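Putative DNA-binding protein (Ralstonia eutropha, PDB 2OBP) probably binds DNA through a winged helix-turn-helix domain, although its precise biological role is not established. Local coordinates at residues A[16-21]-A[58-63]; A[22-27]-A[35-40]. All coordinates share one frame; numbering follows the deposited sequence. Where two conformers were deposited one is given.

Both contacts start from helix 16-28. Interaction 1 uses its first half, which packs against the end of helix 50-62; interaction 2 uses the next turns, which receive Trp37 from the segment leading into helix 39-46. Their centres lie about 12 Å apart, and interaction 2 is nested within the chain loop that interaction 1 closes. They touch directly where Leu60 CD1 meets Leu22 CD2 at 4.1 Å, so the apolar packing runs on from one to the other. Together they join the first helix to the third and to the segment that leads into the second, within what looks like a winged-helix fold. No ligand or DNA takes part in either contact.

Interaction 1. Residues A[16-21]-A[58-63]; sequences PAIVEV and TQLQAA
This is a small apolar helix-helix contact, partly buried, between the first half of helix 16-28 and the last turns of helix 50-62. The short helical segments cross at -69° with their axes 11.4 Å apart, so contact is made through side chains. Leu60 reaches across and splits its two methyl groups between neighbours one turn apart: CD2 meets Ile18 CG2 at 4.0 Å, and CD1 meets Val21 CG1 at 3.9 Å. In Val21, CG1 stands anti to the backbone N (chi1 173°), which carries this methyl to the leucine. Ile18 sends its longer branch toward Gln59, where CD1 ends 3.6 Å from Gln59 OE1 and the two side chains cross nearly at right angles. That is plain van der Waals contact with a methyl; the amide oxygen has its polar partner in Arg55 NH1, to which it is hydrogen-bonded. The buried side of the contact continues into helix 50-62, where Val21 also packs on Leu53 and Val56, while Leu60 touches Ala66 at the start of strand 66-70. A first helix laid across the third, with the two-stranded antiparallel hairpin 66-70/76-80 following, is the core packing of a winged helix-turn-helix domain.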
ATOM      1  N   PRO A  16      -4.773   8.701  -9.702  1.00 25.55           N
ATOM      2  CA  PRO A  16      -5.670   7.623  -9.301  1.00 27.12           C
ATOM      3  C   PRO A  16      -4.903   6.390  -8.796  1.00 26.51           C
ATOM      4  O   PRO A  16      -5.435   5.597  -8.018  1.00 25.00           O
ATOM      5  CB  PRO A  16      -6.462   7.338 -10.568  1.00 29.69           C
ATOM      6  CG  PRO A  16      -5.545   7.764 -11.687  1.00 29.05           C
ATOM      7  CD  PRO A  16      -4.831   8.954 -11.162  1.00 26.18           C
ATOM      8  N   ALA A  17      -3.671   6.212  -9.267  1.00 24.72           N
ATOM      9  CA  ALA A  17      -2.869   5.091  -8.813  1.00 24.79           C
ATOM     10  C   ALA A  17      -2.468   5.209  -7.349  1.00 25.98           C
ATOM     11  O   ALA A  17      -2.439   4.192  -6.616  1.00 26.33           O
ATOM     12  CB  ALA A  17      -1.622   4.885  -9.712  1.00 22.35           C
ATOM     13  N   ILE A  18      -2.164   6.416  -6.888  1.00 23.14           N
ATOM     14  CA  ILE A  18      -1.835   6.586  -5.479  1.00 23.08           C
ATOM     15  C   ILE A  18      -3.103   6.345  -4.606  1.00 24.31           C
ATOM     16  O   ILE A  18      -3.064   5.674  -3.575  1.00 26.18           O
ATOM     17  CB  ILE A  18      -1.173   7.948  -5.174  1.00 24.24           C
ATOM     18  CG1 ILE A  18       0.186   8.089  -5.905  1.00 23.17           C
ATOM     19  CG2 ILE A  18      -0.999   8.060  -3.655  1.00 25.11           C
ATOM     20  CD1 ILE A  18       0.808   9.478  -5.923  1.00 21.40           C
ATOM     21  N   VAL A  19      -4.220   6.917  -5.030  1.00 24.71           N
ATOM     22  CA  VAL A  19      -5.486   6.703  -4.348  1.00 25.21           C
ATOM     23  C   VAL A  19      -5.837   5.217  -4.276  1.00 26.37           C
ATOM     24  O   VAL A  19      -6.217   4.734  -3.225  1.00 27.28           O
ATOM     25  CB  VAL A  19      -6.647   7.490  -5.032  1.00 27.88           C
ATOM     26  CG1 VAL A  19      -7.989   7.093  -4.397  1.00 32.08           C
ATOM     27  CG2 VAL A  19      -6.383   8.993  -4.949  1.00 26.92           C
ATOM     28  N   GLU A  20      -5.691   4.495  -5.379  1.00 25.00           N
ATOM     29  CA  GLU A  20      -6.099   3.101  -5.419  1.00 25.64           C
ATOM     30  C   GLU A  20      -5.252   2.228  -4.485  1.00 26.93           C
ATOM     31  O   GLU A  20      -5.778   1.356  -3.775  1.00 27.92           O
ATOM     32  CB  GLU A  20      -6.071   2.548  -6.830  1.00 28.72           C
ATOM     33  CG  GLU A  20      -6.864   1.249  -6.969  1.00 33.78           C
ATOM     34  CD  GLU A  20      -8.364   1.412  -6.736  1.00 41.90           C
ATOM     35  OE1 GLU A  20      -8.880   2.553  -6.803  1.00 43.24           O
ATOM     36  OE2 GLU A  20      -9.025   0.389  -6.467  1.00 53.59           O
ATOM     37  N   VAL A  21      -3.947   2.472  -4.471  1.00 25.90           N
ATOM     38  CA  VAL A  21      -3.080   1.767  -3.567  1.00 25.25           C
ATOM     39  C   VAL A  21      -3.433   2.083  -2.109  1.00 23.66           C
ATOM     40  O   VAL A  21      -3.410   1.178  -1.266  1.00 25.01           O
ATOM     41  CB  VAL A  21      -1.583   2.040  -3.881  1.00 25.83           C
ATOM     42  CG1 VAL A  21      -0.656   1.425  -2.804  1.00 23.66           C
ATOM     43  CG2 VAL A  21      -1.259   1.476  -5.267  1.00 24.06           C
ATOM     44  N   THR A  58       7.114   3.396  -3.333  1.00 21.78           N
ATOM     45  CA  THR A  58       8.284   4.181  -3.005  1.00 21.24           C
ATOM     46  C   THR A  58       7.867   5.565  -2.515  1.00 20.78           C
ATOM     47  O   THR A  58       8.408   6.107  -1.558  1.00 22.03           O
ATOM     48  CB  THR A  58       9.270   4.290  -4.181  1.00 21.57           C
ATOM     49  OG1 THR A  58       9.816   2.966  -4.431  1.00 22.57           O
ATOM     50  CG2 THR A  58      10.387   5.287  -3.867  1.00 22.25           C
ATOM     51  N   GLN A  59       6.896   6.161  -3.198  1.00 20.46           N
ATOM     52  CA  GLN A  59       6.412   7.483  -2.816  1.00 19.66           C
ATOM     53  C   GLN A  59       5.674   7.465  -1.484  1.00 22.42           C
ATOM     54  O   GLN A  59       5.831   8.385  -0.680  1.00 20.61           O
ATOM     55  CB  GLN A  59       5.501   8.037  -3.922  1.00 18.03           C
ATOM     56  CG  GLN A  59       6.272   8.388  -5.208  1.00 20.94           C
ATOM     57  CD  GLN A  59       5.383   8.748  -6.390  1.00 19.79           C
ATOM     58  OE1 GLN A  59       4.212   8.347  -6.428  1.00 24.57           O
ATOM     59  NE2 GLN A  59       5.927   9.534  -7.346  1.00 20.11           N
ATOM     60  N   LEU A  60       4.835   6.457  -1.257  1.00 23.78           N
ATOM     61  CA  LEU A  60       4.150   6.350   0.049  1.00 23.00           C
ATOM     62  C   LEU A  60       5.100   6.047   1.203  1.00 23.95           C
ATOM     63  O   LEU A  60       4.860   6.506   2.344  1.00 23.61           O
ATOM     64  CB  LEU A  60       3.012   5.308   0.006  1.00 21.18           C
ATOM     65  CG  LEU A  60       1.858   5.684  -0.934  1.00 23.40           C
ATOM     66  CD1 LEU A  60       0.856   4.513  -0.997  1.00 24.04           C
ATOM     67  CD2 LEU A  60       1.204   7.021  -0.479  1.00 22.54           C
ATOM     68  N   GLN A  61       6.146   5.251   0.933  1.00 22.91           N
ATOM     69  CA  GLN A  61       7.175   4.948   1.925  0.50 22.20           C
ATOM     70  C   GLN A  61       7.950   6.231   2.269  1.00 22.39           C
ATOM     71  O   GLN A  61       8.183   6.558   3.434  1.00 19.90           O
ATOM     72  CB  GLN A  61       8.098   3.837   1.371  0.50 21.20           C
ATOM     73  CG  GLN A  61       8.967   3.113   2.376  0.50 21.99           C
ATOM     74  CD  GLN A  61      10.026   2.263   1.717  0.50 21.45           C
ATOM     75  OE1 GLN A  61      10.487   2.567   0.631  0.50 23.72           O
ATOM     76  NE2 GLN A  61      10.418   1.179   2.379  0.50 17.88           N
ATOM     77  N   ALA A  62       8.322   6.995   1.244  1.00 21.17           N
ATOM     78  CA  ALA A  62       8.967   8.290   1.453  1.00 22.61           C
ATOM     79  C   ALA A  62       8.165   9.232   2.305  1.00 22.16           C
ATOM     80  O   ALA A  62       8.707   9.954   3.189  1.00 22.87           O
ATOM     81  CB  ALA A  62       9.235   8.912   0.088  1.00 20.16           C
ATOM     82  N   ALA A  63       6.859   9.177   2.133  1.00 22.87           N
ATOM     83  CA  ALA A  63       5.945  10.034   2.861  1.00 22.25           C
ATOM     84  C   ALA A  63       5.634   9.559   4.288  1.00 25.91           C
ATOM     85  O   ALA A  63       4.960  10.253   5.036  1.00 24.03           O
ATOM     86  CB  ALA A  63       4.586  10.163   2.074  1.00 21.04           C
TER

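Interaction 2. Residues A[22-27]-A[35-40]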
ATOM      1  N   LEU A  22      -3.698   3.357  -1.763  1.00 24.73           N
ATOM      2  CA  LEU A  22      -4.137   3.680  -0.406  1.00 25.37           C
ATOM      3  C   LEU A  22      -5.416   2.943  -0.008  1.00 25.71           C
ATOM      4  O   LEU A  22      -5.510   2.415   1.097  1.00 25.61           O
ATOM      5  CB  LEU A  22      -4.366   5.201  -0.260  1.00 24.50           C
ATOM      6  CG  LEU A  22      -3.088   6.037  -0.126  1.00 27.41           C
ATOM      7  CD1 LEU A  22      -3.494   7.540  -0.211  1.00 24.53           C
ATOM      8  CD2 LEU A  22      -2.423   5.798   1.188  1.00 24.56           C
ATOM      9  N   LEU A  23      -6.374   2.887  -0.925  1.00 28.32           N
ATOM     10  CA  LEU A  23      -7.617   2.137  -0.683  1.00 26.59           C
ATOM     11  C   LEU A  23      -7.390   0.649  -0.475  1.00 25.90           C
ATOM     12  O   LEU A  23      -7.981   0.052   0.428  1.00 28.68           O
ATOM     13  CB  LEU A  23      -8.588   2.365  -1.832  1.00 28.32           C
ATOM     14  CG  LEU A  23      -9.311   3.691  -1.832  1.00 32.68           C
ATOM     15  CD1 LEU A  23     -10.009   3.809  -3.172  1.00 30.40           C
ATOM     16  CD2 LEU A  23     -10.318   3.703  -0.676  1.00 32.68           C
ATOM     17  N   VAL A  24      -6.541   0.042  -1.307  1.00 24.89           N
ATOM     18  CA  VAL A  24      -6.260  -1.384  -1.175  1.00 26.28           C
ATOM     19  C   VAL A  24      -5.539  -1.673   0.154  1.00 27.10           C
ATOM     20  O   VAL A  24      -5.880  -2.627   0.857  1.00 28.76           O
ATOM     21  CB  VAL A  24      -5.441  -1.893  -2.374  1.00 23.53           C
ATOM     22  CG1 VAL A  24      -4.870  -3.256  -2.125  1.00 29.84           C
ATOM     23  CG2 VAL A  24      -6.307  -1.881  -3.623  1.00 30.71           C
ATOM     24  N   LEU A  25      -4.552  -0.845   0.508  1.00 26.17           N
ATOM     25  CA  LEU A  25      -3.805  -1.046   1.748  1.00 26.18           C
ATOM     26  C   LEU A  25      -4.693  -0.830   2.984  1.00 25.47           C
ATOM     27  O   LEU A  25      -4.557  -1.528   3.980  1.00 25.82           O
ATOM     28  CB  LEU A  25      -2.547  -0.160   1.818  1.00 25.09           C
ATOM     29  CG  LEU A  25      -1.445  -0.547   0.797  1.00 28.34           C
ATOM     30  CD1 LEU A  25      -0.276   0.429   0.915  1.00 30.31           C
ATOM     31  CD2 LEU A  25      -1.018  -2.021   0.921  1.00 32.06           C
ATOM     32  N   ARG A  26      -5.614   0.114   2.920  1.00 26.89           N
ATOM     33  CA  ARG A  26      -6.552   0.270   4.001  1.00 26.36           C
ATOM     34  C   ARG A  26      -7.410  -0.990   4.214  1.00 28.13           C
ATOM     35  O   ARG A  26      -7.582  -1.432   5.350  1.00 27.49           O
ATOM     36  CB  ARG A  26      -7.434   1.494   3.758  1.00 26.86           C
ATOM     37  CG  ARG A  26      -8.706   1.515   4.627  1.00 32.69           C
ATOM     38  CD  ARG A  26      -9.359   2.841   4.560  1.00 35.56           C
ATOM     39  NE  ARG A  26     -10.699   2.913   5.169  1.00 38.63           N
ATOM     40  CZ  ARG A  26     -10.975   2.676   6.459  1.00 47.52           C
ATOM     41  NH1 ARG A  26     -10.033   2.335   7.346  1.00 40.73           N
ATOM     42  NH2 ARG A  26     -12.225   2.803   6.883  1.00 50.86           N
ATOM     43  N   GLU A  27      -7.956  -1.527   3.128  1.00 27.86           N
ATOM     44  CA  GLU A  27      -8.704  -2.788   3.149  1.00 28.50           C
ATOM     45  C   GLU A  27      -7.880  -3.924   3.767  1.00 28.81           C
ATOM     46  O   GLU A  27      -8.365  -4.660   4.619  1.00 29.23           O
ATOM     47  CB  GLU A  27      -9.133  -3.179   1.731  1.00 30.65           C
ATOM     48  CG  GLU A  27     -10.083  -4.387   1.700  1.00 32.01           C
ATOM     49  CD  GLU A  27     -10.349  -4.928   0.311  0.50 30.92           C
ATOM     50  OE1 GLU A  27     -10.270  -4.157  -0.673  0.50 32.14           O
ATOM     51  OE2 GLU A  27     -10.650  -6.138   0.215  0.50 32.59           O
ATOM     52  N   THR A  35      -1.782 -10.601   8.251  1.00 29.37           N
ATOM     53  CA  THR A  35      -0.512 -10.581   7.536  1.00 26.20           C
ATOM     54  C   THR A  35      -0.532  -9.555   6.424  1.00 25.91           C
ATOM     55  O   THR A  35      -1.497  -9.509   5.657  1.00 25.89           O
ATOM     56  CB  THR A  35      -0.263 -11.961   6.948  1.00 23.15           C
ATOM     57  OG1 THR A  35      -0.218 -12.907   8.016  1.00 22.86           O
ATOM     58  CG2 THR A  35       1.027 -12.001   6.125  1.00 24.09           C
ATOM     59  N   PRO A  36       0.518  -8.700   6.322  1.00 25.07           N
ATOM     60  CA  PRO A  36       0.478  -7.713   5.230  1.00 25.09           C
ATOM     61  C   PRO A  36       0.457  -8.398   3.881  1.00 24.42           C
ATOM     62  O   PRO A  36       1.102  -9.410   3.715  1.00 23.73           O
ATOM     63  CB  PRO A  36       1.796  -6.958   5.356  1.00 26.22           C
ATOM     64  CG  PRO A  36       2.276  -7.205   6.728  1.00 33.97           C
ATOM     65  CD  PRO A  36       1.738  -8.543   7.148  1.00 26.18           C
ATOM     66  N   TRP A  37      -0.230  -7.798   2.926  1.00 23.84           N
ATOM     67  CA  TRP A  37      -0.354  -8.427   1.621  1.00 22.72           C
ATOM     68  C   TRP A  37       0.936  -8.362   0.840  1.00 22.00           C
ATOM     69  O   TRP A  37       1.694  -7.415   0.913  1.00 22.25           O
ATOM     70  CB  TRP A  37      -1.428  -7.727   0.813  1.00 24.25           C
ATOM     71  CG  TRP A  37      -2.849  -7.910   1.341  1.00 23.64           C
ATOM     72  CD1 TRP A  37      -3.248  -8.529   2.486  1.00 23.59           C
ATOM     73  CD2 TRP A  37      -4.029  -7.486   0.683  1.00 25.41           C
ATOM     74  NE1 TRP A  37      -4.627  -8.482   2.592  1.00 24.61           N
ATOM     75  CE2 TRP A  37      -5.120  -7.842   1.492  1.00 28.57           C
ATOM     76  CE3 TRP A  37      -4.265  -6.775  -0.497  1.00 31.25           C
ATOM     77  CZ2 TRP A  37      -6.430  -7.529   1.150  1.00 29.95           C
ATOM     78  CZ3 TRP A  37      -5.555  -6.483  -0.839  1.00 31.21           C
ATOM     79  CH2 TRP A  37      -6.623  -6.852  -0.022  1.00 29.39           C
ATOM     80  N   SER A  38       1.174  -9.409   0.064  1.00 20.20           N
ATOM     81  CA  SER A  38       2.302  -9.438  -0.829  1.00 22.43           C
ATOM     82  C   SER A  38       2.153  -8.457  -1.981  1.00 24.11           C
ATOM     83  O   SER A  38       1.048  -8.089  -2.382  1.00 21.29           O
ATOM     84  CB  SER A  38       2.487 -10.841  -1.383  1.00 21.01           C
ATOM     85  OG  SER A  38       1.535 -11.249  -2.368  1.00 21.68           O
ATOM     86  N   LEU A  39       3.291  -8.035  -2.537  1.00 22.95           N
ATOM     87  CA  LEU A  39       3.220  -7.018  -3.614  1.00 22.30           C
ATOM     88  C   LEU A  39       2.330  -7.445  -4.779  1.00 22.34           C
ATOM     89  O   LEU A  39       1.512  -6.657  -5.241  1.00 25.44           O
ATOM     90  CB  LEU A  39       4.611  -6.584  -4.072  1.00 23.76           C
ATOM     91  CG  LEU A  39       5.535  -6.109  -2.968  1.00 23.51           C
ATOM     92  CD1 LEU A  39       6.901  -5.687  -3.576  1.00 29.22           C
ATOM     93  CD2 LEU A  39       4.932  -5.005  -2.111  1.00 22.33           C
ATOM     94  N   PRO A  40       2.456  -8.692  -5.269  1.00 21.88           N
ATOM     95  CA  PRO A  40       1.578  -9.040  -6.402  1.00 19.82           C
ATOM     96  C   PRO A  40       0.073  -8.991  -6.096  1.00 20.69           C
ATOM     97  O   PRO A  40      -0.738  -8.748  -6.996  1.00 22.69           O
ATOM     98  CB  PRO A  40       2.004 -10.475  -6.726  1.00 19.14           C
ATOM     99  CG  PRO A  40       3.432 -10.485  -6.255  1.00 20.43           C
ATOM    100  CD  PRO A  40       3.407  -9.768  -4.984  1.00 22.57           C
TER
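Trp37 lies in the extended segment 35-38, which passes beside the helical turns of 22-27 without any backbone hydrogen bond between them, and the chain then turns into helix 39-46 with Ser38 at the N-cap position. Trp37 points its side chain at the helix, and the six-membered ring of the indole makes the close contacts. Val24 CG1 comes within 3.5 Å of Trp37 CZ3 and 3.9 Å of CE3, and the two side chains cross nearly at right angles. With chi1 at 167°, CG1 is the valine branch trans to N and the one that meets the ring. The carbonyl oxygen of Val24 lies over one face of the same indole.

Trp37 is also tied to the hairpin, since its backbone hydrogen-bonds with that of Ala78 in strand 76-80. In a winged-helix fold a short extended segment between the first and second helices commonly pairs with the wing hairpin in this way, and here it delivers the tryptophan to the first helix. Ile42 and Arg45 of helix 39-46 touch the indole as well, and Lys41 makes a cation-pi contact with it.

One turn beyond Val24, the extended side chain of Glu27 brings OE2 to the ring edge, near its plane, 4.1 Å from Trp37 CH2. Carboxylate and ring planes stand 80° apart. Such an edge approach sets the carboxylate oxygen beside the ring's slightly positive C-H rim, probably a weakly favourable placement.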